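Local coordinates for aminopeptidase (Aneurinibacillus sp. AM-1, PDB 5IB9), which probably acts as a zinc-dependent aminopeptidase of peptidase family M28, removing residues from the N-terminus of peptides, and carries a protease-associated domain, at residues 7-10 against 11-15; 385-388 against 389-393; 327-330 against 331-335. All coordinates share one frame; numbering follows the deposited sequence.

Contact 1: residues 7-10 against 11-15. With ZN (zinc ion), chain E.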
loop_
_atom_site.group_PDB
_atom_site.type_symbol
_atom_site.label_atom_id
_atom_site.label_comp_id
_atom_site.label_asym_id
_atom_site.label_seq_id
_atom_site.Cartn_x
_atom_site.Cartn_y
_atom_site.Cartn_z
ATOM N N HIS A 7 3.538 0.960 41.129
ATOM C CA HIS A 7 2.839 -0.116 41.824
ATOM C C HIS A 7 1.460 -0.454 41.190
ATOM O O HIS A 7 1.038 -1.621 41.204
ATOM C CB HIS A 7 2.710 0.222 43.329
ATOM C CG HIS A 7 3.976 0.026 44.129
ATOM N ND1 HIS A 7 4.027 0.151 45.509
ATOM C CD2 HIS A 7 5.245 -0.289 43.747
ATOM C CE1 HIS A 7 5.262 -0.063 45.935
ATOM N NE2 HIS A 7 6.027 -0.314 44.884
ATOM N N GLN A 8 0.835 0.551 40.557
ATOM C CA GLN A 8 -0.459 0.290 39.853
ATOM C C GLN A 8 -0.252 -0.705 38.710
ATOM O O GLN A 8 -1.122 -1.510 38.420
ATOM C CB GLN A 8 -1.041 1.577 39.276
ATOM C CG GLN A 8 -1.437 2.597 40.341
ATOM C CD GLN A 8 -2.536 2.053 41.308
ATOM O OE1 GLN A 8 -3.115 1.004 41.102
ATOM N NE2 GLN A 8 -2.748 2.751 42.390
ATOM N N ILE A 9 0.963 -0.758 38.158
ATOM C CA ILE A 9 1.251 -1.736 37.095
ATOM C C ILE A 9 1.852 -3.033 37.670
ATOM O O ILE A 9 1.380 -4.108 37.418
ATOM C CB ILE A 9 2.291 -1.122 36.130
ATOM C CG1 ILE A 9 1.806 0.238 35.536
ATOM C CG2 ILE A 9 2.746 -2.156 35.125
ATOM C CD1 ILE A 9 0.499 0.045 34.755
ATOM N N THR A 10 2.851 -2.898 38.591
ATOM C CA THR A 10 3.579 -4.097 39.010
ATOM C C THR A 10 2.773 -5.023 39.934
ATOM O O THR A 10 3.104 -6.203 39.999
ATOM C CB THR A 10 4.946 -3.739 39.678
ATOM O OG1 THR A 10 4.685 -2.949 40.833
ATOM C CG2 THR A 10 5.774 -2.817 38.711
ATOM N N LYS A 11 1.767 -4.449 40.600
ATOM C CA LYS A 11 0.937 -5.352 41.406
ATOM C C LYS A 11 -0.076 -6.160 40.588
ATOM O O LYS A 11 -0.725 -7.091 41.098
ATOM C CB LYS A 11 0.157 -4.584 42.405
ATOM C CG LYS A 11 -1.010 -3.740 41.879
ATOM C CD LYS A 11 -1.710 -3.065 43.104
ATOM C CE LYS A 11 -2.741 -2.086 42.728
ATOM N NZ LYS A 11 -3.380 -1.541 43.990
ATOM N N ARG A 12 -0.252 -5.815 39.327
ATOM C CA ARG A 12 -1.264 -6.390 38.459
ATOM C C ARG A 12 -0.719 -7.231 37.320
ATOM O O ARG A 12 -1.494 -7.930 36.673
ATOM C CB ARG A 12 -2.070 -5.244 37.808
ATOM C CG ARG A 12 -2.825 -4.423 38.775
ATOM C CD ARG A 12 -3.897 -3.640 38.028
ATOM N NE ARG A 12 -4.900 -3.228 39.016
ATOM C CZ ARG A 12 -4.740 -2.168 39.778
ATOM N NH1 ARG A 12 -3.684 -1.401 39.705
ATOM N NH2 ARG A 12 -5.699 -1.821 40.698
ATOM N N THR A 13 0.584 -7.199 36.970
ATOM C CA THR A 13 1.019 -7.989 35.825
ATOM C C THR A 13 1.098 -9.497 36.086
ATOM O O THR A 13 1.890 -10.021 36.901
ATOM C CB THR A 13 2.456 -7.501 35.479
ATOM O OG1 THR A 13 3.228 -7.418 36.731
ATOM C CG2 THR A 13 2.477 -6.076 34.786
ATOM N N ASP A 14 0.188 -10.221 35.448
ATOM C CA ASP A 14 -0.032 -11.606 35.797
ATOM C C ASP A 14 0.720 -12.441 34.835
ATOM O O ASP A 14 0.362 -12.519 33.609
ATOM C CB ASP A 14 -1.526 -11.830 35.792
ATOM C CG ASP A 14 -1.937 -13.249 36.216
ATOM O OD1 ASP A 14 -1.248 -14.219 35.903
ATOM O OD2 ASP A 14 -3.036 -13.219 36.849
ATOM N N ALA A 15 1.754 -13.100 35.321
ATOM C CA ALA A 15 2.577 -13.876 34.455
ATOM C C ALA A 15 1.916 -15.211 34.035
ATOM O O ALA A 15 2.341 -15.787 33.015
ATOM C CB ALA A 15 3.959 -14.140 35.115
HETATM ZN ZN ZN E . 3.530 -9.178 37.951
HETATM O O HOH W 1 4.916 -8.067 39.095
HETATM O O HOH W 2 2.011 -8.647 39.499
HETATM O O HOH W 3 3.781 -10.923 39.028
#
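Lys-11 begins the turn that ends helix 6-10, its N bonded to His-7 O at 3.0 Å. Its CG stands between its own backbone N and carbonyl carbon (chi1 72°), and from there the extended chain runs beside Gln-8 in the same direction, bringing CE to 3.5 Å from Gln-8 OE1. Arg-12 returns to Gln-8 with one nitrogen for two acceptors: NH1 donates to the side-chain OE1 of Gln-8 at 2.8 Å and to its backbone O at 2.9 Å. Both oxygens lie in the guanidinium plane, and the backbone oxygen is met on a lone pair. The Gln-8 amide is only 19° from coplanar with the guanidinium. An alanine in place of Arg-12 is likely to deprive both Gln-8 oxygens of this donor and set the amide free to turn. The backbone N of Arg-12 bonds to Ile-9 O. Thr-13 N reaches that oxygen only weakly, while Thr-13 CG2 packs on Ile-9 CG2 at 3.9 Å. Thr-13 chelates a zinc ion through its backbone O and through OG1, the latter at 2.2 Å; OG1 also bonds to Asp-390. Asp-386 of helix 382-400 and three waters complete the site, two of the waters donating to Thr-10 O. Asp-14 then N-caps helix 15-25, so the whole is a helix C-terminus leading through a short, metal-binding linker into the next helix.

Contact 2: residues 385-388 against 389-393. With ZN (zinc ion), chain D; ZN (zinc ion), chain E.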
loop_
_atom_site.group_PDB
_atom_site.type_symbol
_atom_site.label_atom_id
_atom_site.label_comp_id
_atom_site.label_asym_id
_atom_site.label_seq_id
_atom_site.Cartn_x
_atom_site.Cartn_y
_atom_site.Cartn_z
ATOM N N LEU A 385 8.968 -12.448 31.295
ATOM C CA LEU A 385 7.757 -11.843 30.775
ATOM C C LEU A 385 7.228 -10.832 31.774
ATOM O O LEU A 385 6.828 -9.706 31.402
ATOM C CB LEU A 385 6.640 -12.912 30.612
ATOM C CG LEU A 385 6.863 -13.901 29.490
ATOM C CD1 LEU A 385 5.775 -14.984 29.659
ATOM C CD2 LEU A 385 6.795 -13.325 28.075
ATOM N N ASP A 386 7.168 -11.152 33.087
ATOM C CA ASP A 386 6.694 -10.262 34.055
ATOM C C ASP A 386 7.571 -8.981 34.126
ATOM O O ASP A 386 7.030 -7.883 34.343
ATOM C CB ASP A 386 6.662 -10.943 35.465
ATOM C CG ASP A 386 6.017 -10.035 36.537
ATOM O OD1 ASP A 386 4.780 -9.876 36.590
ATOM O OD2 ASP A 386 6.809 -9.360 37.378
ATOM N N ASN A 387 8.909 -9.137 34.016
ATOM C CA ASN A 387 9.758 -7.987 34.152
ATOM C C ASN A 387 9.540 -7.056 32.967
ATOM O O ASN A 387 9.531 -5.844 33.169
ATOM C CB ASN A 387 11.198 -8.502 34.121
ATOM C CG ASN A 387 12.222 -7.335 34.226
ATOM O OD1 ASN A 387 12.183 -6.568 35.215
ATOM N ND2 ASN A 387 12.992 -7.164 33.246
ATOM N N VAL A 388 9.372 -7.622 31.761
ATOM C CA VAL A 388 9.137 -6.742 30.589
ATOM C C VAL A 388 7.804 -6.046 30.736
ATOM O O VAL A 388 7.634 -4.831 30.458
ATOM C CB VAL A 388 9.263 -7.511 29.288
ATOM C CG1 VAL A 388 8.821 -6.619 28.043
ATOM C CG2 VAL A 388 10.680 -7.964 29.176
ATOM N N ALA A 389 6.778 -6.783 31.151
ATOM C CA ALA A 389 5.516 -6.136 31.359
ATOM C C ALA A 389 5.626 -5.059 32.447
ATOM O O ALA A 389 5.030 -3.967 32.269
ATOM C CB ALA A 389 4.482 -7.253 31.792
ATOM N N ASP A 390 6.374 -5.307 33.557
ATOM C CA ASP A 390 6.467 -4.215 34.558
ATOM C C ASP A 390 7.157 -3.006 33.984
ATOM O O ASP A 390 6.770 -1.888 34.235
ATOM C CB ASP A 390 7.280 -4.787 35.759
ATOM C CG ASP A 390 6.548 -5.775 36.537
ATOM O OD1 ASP A 390 5.334 -5.857 36.488
ATOM O OD2 ASP A 390 7.262 -6.519 37.240
ATOM N N ILE A 391 8.282 -3.180 33.256
ATOM C CA ILE A 391 9.058 -2.045 32.744
ATOM C C ILE A 391 8.258 -1.265 31.633
ATOM O O ILE A 391 8.140 -0.014 31.669
ATOM C CB ILE A 391 10.392 -2.485 32.274
ATOM C CG1 ILE A 391 11.334 -2.847 33.459
ATOM C CG2 ILE A 391 11.092 -1.421 31.417
ATOM C CD1 ILE A 391 12.570 -3.694 33.091
ATOM N N VAL A 392 7.743 -2.013 30.645
ATOM C CA VAL A 392 7.039 -1.375 29.524
ATOM C C VAL A 392 5.738 -0.755 30.106
ATOM O O VAL A 392 5.378 0.332 29.730
ATOM C CB VAL A 392 6.858 -2.344 28.372
ATOM C CG1 VAL A 392 5.900 -1.735 27.289
ATOM C CG2 VAL A 392 8.179 -2.589 27.734
ATOM N N GLY A 393 5.063 -1.523 30.932
ATOM C CA GLY A 393 3.810 -0.933 31.448
ATOM C C GLY A 393 4.066 0.299 32.296
ATOM O O GLY A 393 3.262 1.242 32.228
HETATM ZN ZN ZN D . 6.618 -7.925 38.430
HETATM ZN ZN ZN E . 3.530 -9.178 37.951
HETATM O O HOH W 4 10.178 -6.400 37.495
HETATM O O HOH W 1 4.916 -8.067 39.095
HETATM O O HOH W 5 8.057 -8.471 39.857
HETATM O O HOH W 6 7.948 -7.256 40.314
HETATM O O HOH W 3 3.781 -10.923 39.028
HETATM O O HOH W 2 2.011 -8.647 39.499
#
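Asp-386 and Asp-390, at i and i+4 on helix 382-400 of the M28 peptidase fold, form a carboxylate pair that binds zinc, a familiar metal-binding arrangement on one face of an alpha-helix. One zinc ion sits between them, bound by Asp-386 OD2 at 1.8 Å and by Asp-390 OD2 at 1.9 Å. Asp-386 OD2 and Asp-390 OD2 approach to 2.9 Å, a separation that the shared cation would be expected to make tolerable. The carboxylate planes stand 89° apart, nearly perpendicular. Asp-386 swings its CG anti to the backbone N (chi1 -175°), whereas Asp-390 sets its own beside the backbone N (chi1 -71°), and from these different starts the two OD2 atoms converge on the metal. Asp-386 also bridges, its OD1 binding a second zinc ion at 2.0 Å, the one also held by Thr-13; water 1 joins the same two metals. On Asp-390, OD1 is held by a hydrogen bond from Thr-13, and OD2 accepts from water 4, which donates to Asn-387 OD1 as well.

Beneath the site the helix is regular, with Asp-390 N bonded to Asp-386 O and the neighbouring i to i+4 bonds in place. Val-388 and Val-392 lie side by side on the buried flank, against Leu-300 of strand 294-300, their CG1 and CG2 respectively 4.1 Å apart. On another flank the Asn-387 amide, whose OD1 bonds to Ser-335, meets the methyl end of Ile-391: CD1 rests 3.5 Å from Asn-387 ND2 and scarcely farther from Asn-387 OD1.

Contact 3: residues 327-330 against 331-335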
loop_
_atom_site.group_PDB
_atom_site.type_symbol
_atom_site.label_atom_id
_atom_site.label_comp_id
_atom_site.label_asym_id
_atom_site.label_seq_id
_atom_site.Cartn_x
_atom_site.Cartn_y
_atom_site.Cartn_z
ATOM N N GLY A 327 11.453 4.087 28.901
ATOM C CA GLY A 327 11.873 2.716 29.223
ATOM C C GLY A 327 13.043 2.797 30.200
ATOM O O GLY A 327 13.013 2.025 31.216
ATOM N N ALA A 328 13.977 3.731 29.981
ATOM C CA ALA A 328 15.107 3.853 30.902
ATOM C C ALA A 328 14.652 4.342 32.212
ATOM O O ALA A 328 15.159 3.853 33.265
ATOM C CB ALA A 328 16.201 4.777 30.346
ATOM N N ALA A 329 13.737 5.287 32.298
ATOM C CA ALA A 329 13.253 5.840 33.568
ATOM C C ALA A 329 12.564 4.713 34.358
ATOM O O ALA A 329 12.935 4.431 35.482
ATOM C CB ALA A 329 12.210 6.944 33.374
ATOM N N ALA A 330 11.672 3.982 33.719
ATOM C CA ALA A 330 10.938 2.919 34.433
ATOM C C ALA A 330 11.939 1.885 34.848
ATOM O O ALA A 330 11.863 1.447 36.015
ATOM C CB ALA A 330 9.850 2.278 33.505
ATOM N N SER A 331 12.829 1.433 33.988
ATOM C CA SER A 331 13.799 0.465 34.455
ATOM C C SER A 331 14.593 0.975 35.632
ATOM O O SER A 331 14.909 0.188 36.547
ATOM C CB SER A 331 14.655 -0.007 33.269
ATOM O OG SER A 331 15.529 -1.079 33.742
ATOM N N SER A 332 15.005 2.218 35.637
ATOM C CA SER A 332 15.866 2.669 36.719
ATOM C C SER A 332 15.159 2.553 38.042
ATOM O O SER A 332 15.853 2.386 39.098
ATOM C CB SER A 332 16.335 4.067 36.333
ATOM O OG SER A 332 15.294 4.971 36.716
ATOM N N ARG A 333 13.840 2.591 38.052
ATOM C CA ARG A 333 13.084 2.507 39.322
ATOM C C ARG A 333 12.845 1.042 39.640
ATOM O O ARG A 333 12.716 0.715 40.862
ATOM C CB ARG A 333 11.722 3.146 39.196
ATOM C CG ARG A 333 11.852 4.682 38.901
ATOM C CD ARG A 333 10.541 5.418 38.965
ATOM N NE ARG A 333 9.564 4.903 38.004
ATOM C CZ ARG A 333 9.336 5.470 36.804
ATOM N NH1 ARG A 333 10.091 6.490 36.355
ATOM N NH2 ARG A 333 8.397 4.952 36.053
ATOM N N LEU A 334 12.802 0.167 38.649
ATOM C CA LEU A 334 12.325 -1.250 38.829
ATOM C C LEU A 334 13.381 -2.300 38.804
ATOM O O LEU A 334 13.228 -3.304 39.553
ATOM C CB LEU A 334 11.242 -1.581 37.693
ATOM C CG LEU A 334 9.983 -0.765 37.927
ATOM C CD1 LEU A 334 9.029 -0.959 36.722
ATOM C CD2 LEU A 334 9.226 -0.842 39.272
ATOM N N SER A 335 14.425 -2.178 37.988
ATOM C CA SER A 335 15.337 -3.212 37.653
ATOM C C SER A 335 16.750 -2.806 37.583
ATOM O O SER A 335 17.618 -3.622 37.739
ATOM C CB SER A 335 14.913 -3.831 36.320
ATOM O OG SER A 335 13.803 -4.624 36.603
#
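Ser-332 OG donates to Ala-329 O at 2.7 Å, the shortest hydrogen bond between 327-330 and 331-335. The hydroxyl arrives in the carbonyl plane, on a lone pair, because chi1 of 83° holds OG between the backbone N and the carbonyl carbon and so turns it back toward the preceding turn. Ala-329 O is gripped a second time, by Arg-333 N at 3.3 Å, also in the carbonyl plane. That same N-H is shared with Ala-330 O, where it sits well above the carbonyl plane, and Leu-334 N adds a weak bond to Ala-330 O. Nearer the start of this stretch of helix 322-334 the bonds are plainly alpha-helical: Ser-331 N reaches Gly-327 O at 2.8 Å, and Ser-332 N reaches Ala-328 O. The mixture of i to i+3 and i to i+4 partners belongs to the C-terminal end of the helix, which connects strands 310-315 and 340-342 in a beta-alpha-beta unit; Ser-335 is the first residue to leave helical geometry.

Farther out, Arg-333 bends at chi3 (-60°) and folds its guanidinium back over the helix. One face lies over Ala-329 O and Ala-330 CA, both offset toward the rim, with NH2 3.6 Å from Ala-330 CA. Arg-333 NH1 lies 3.7 Å from Ala-329 CB. The charged end is held from beyond the helix, by a salt bridge from NE to Asp-6 and a hydrogen bond from NH1 to Gln-398. Leu-334 lays its CG 3.5 Å from Ala-330 O, and the methyl of Ala-330 touches Ser-394 of helix 382-400.

Contact 2 is the hub of the three. Its centre lies about 9 Å from that of contact 1 and 10 Å from that of contact 3, while the outer two are 15 Å apart. Contacts 1 and 2 share one zinc ion and its waters, and Thr-13 OG1 stands 2.6 Å from Asp-390 OD1. Contacts 2 and 3 are joined by a hydrogen bond between Asn-387 OD1 and Ser-335 OG, 2.9 Å, and by packing of Ala-330 CB against Ile-391 O. Contact 1 touches contact 3 more lightly, Thr-10 CG2 lying 4.0 Å from Leu-334 CD2. The active-site zinc ions are a separate pair, held by His-228, Asp-240, Asp-301, Glu-273 and His-371; the inhibitor there lies about 13 Å from the Val-388 side chain.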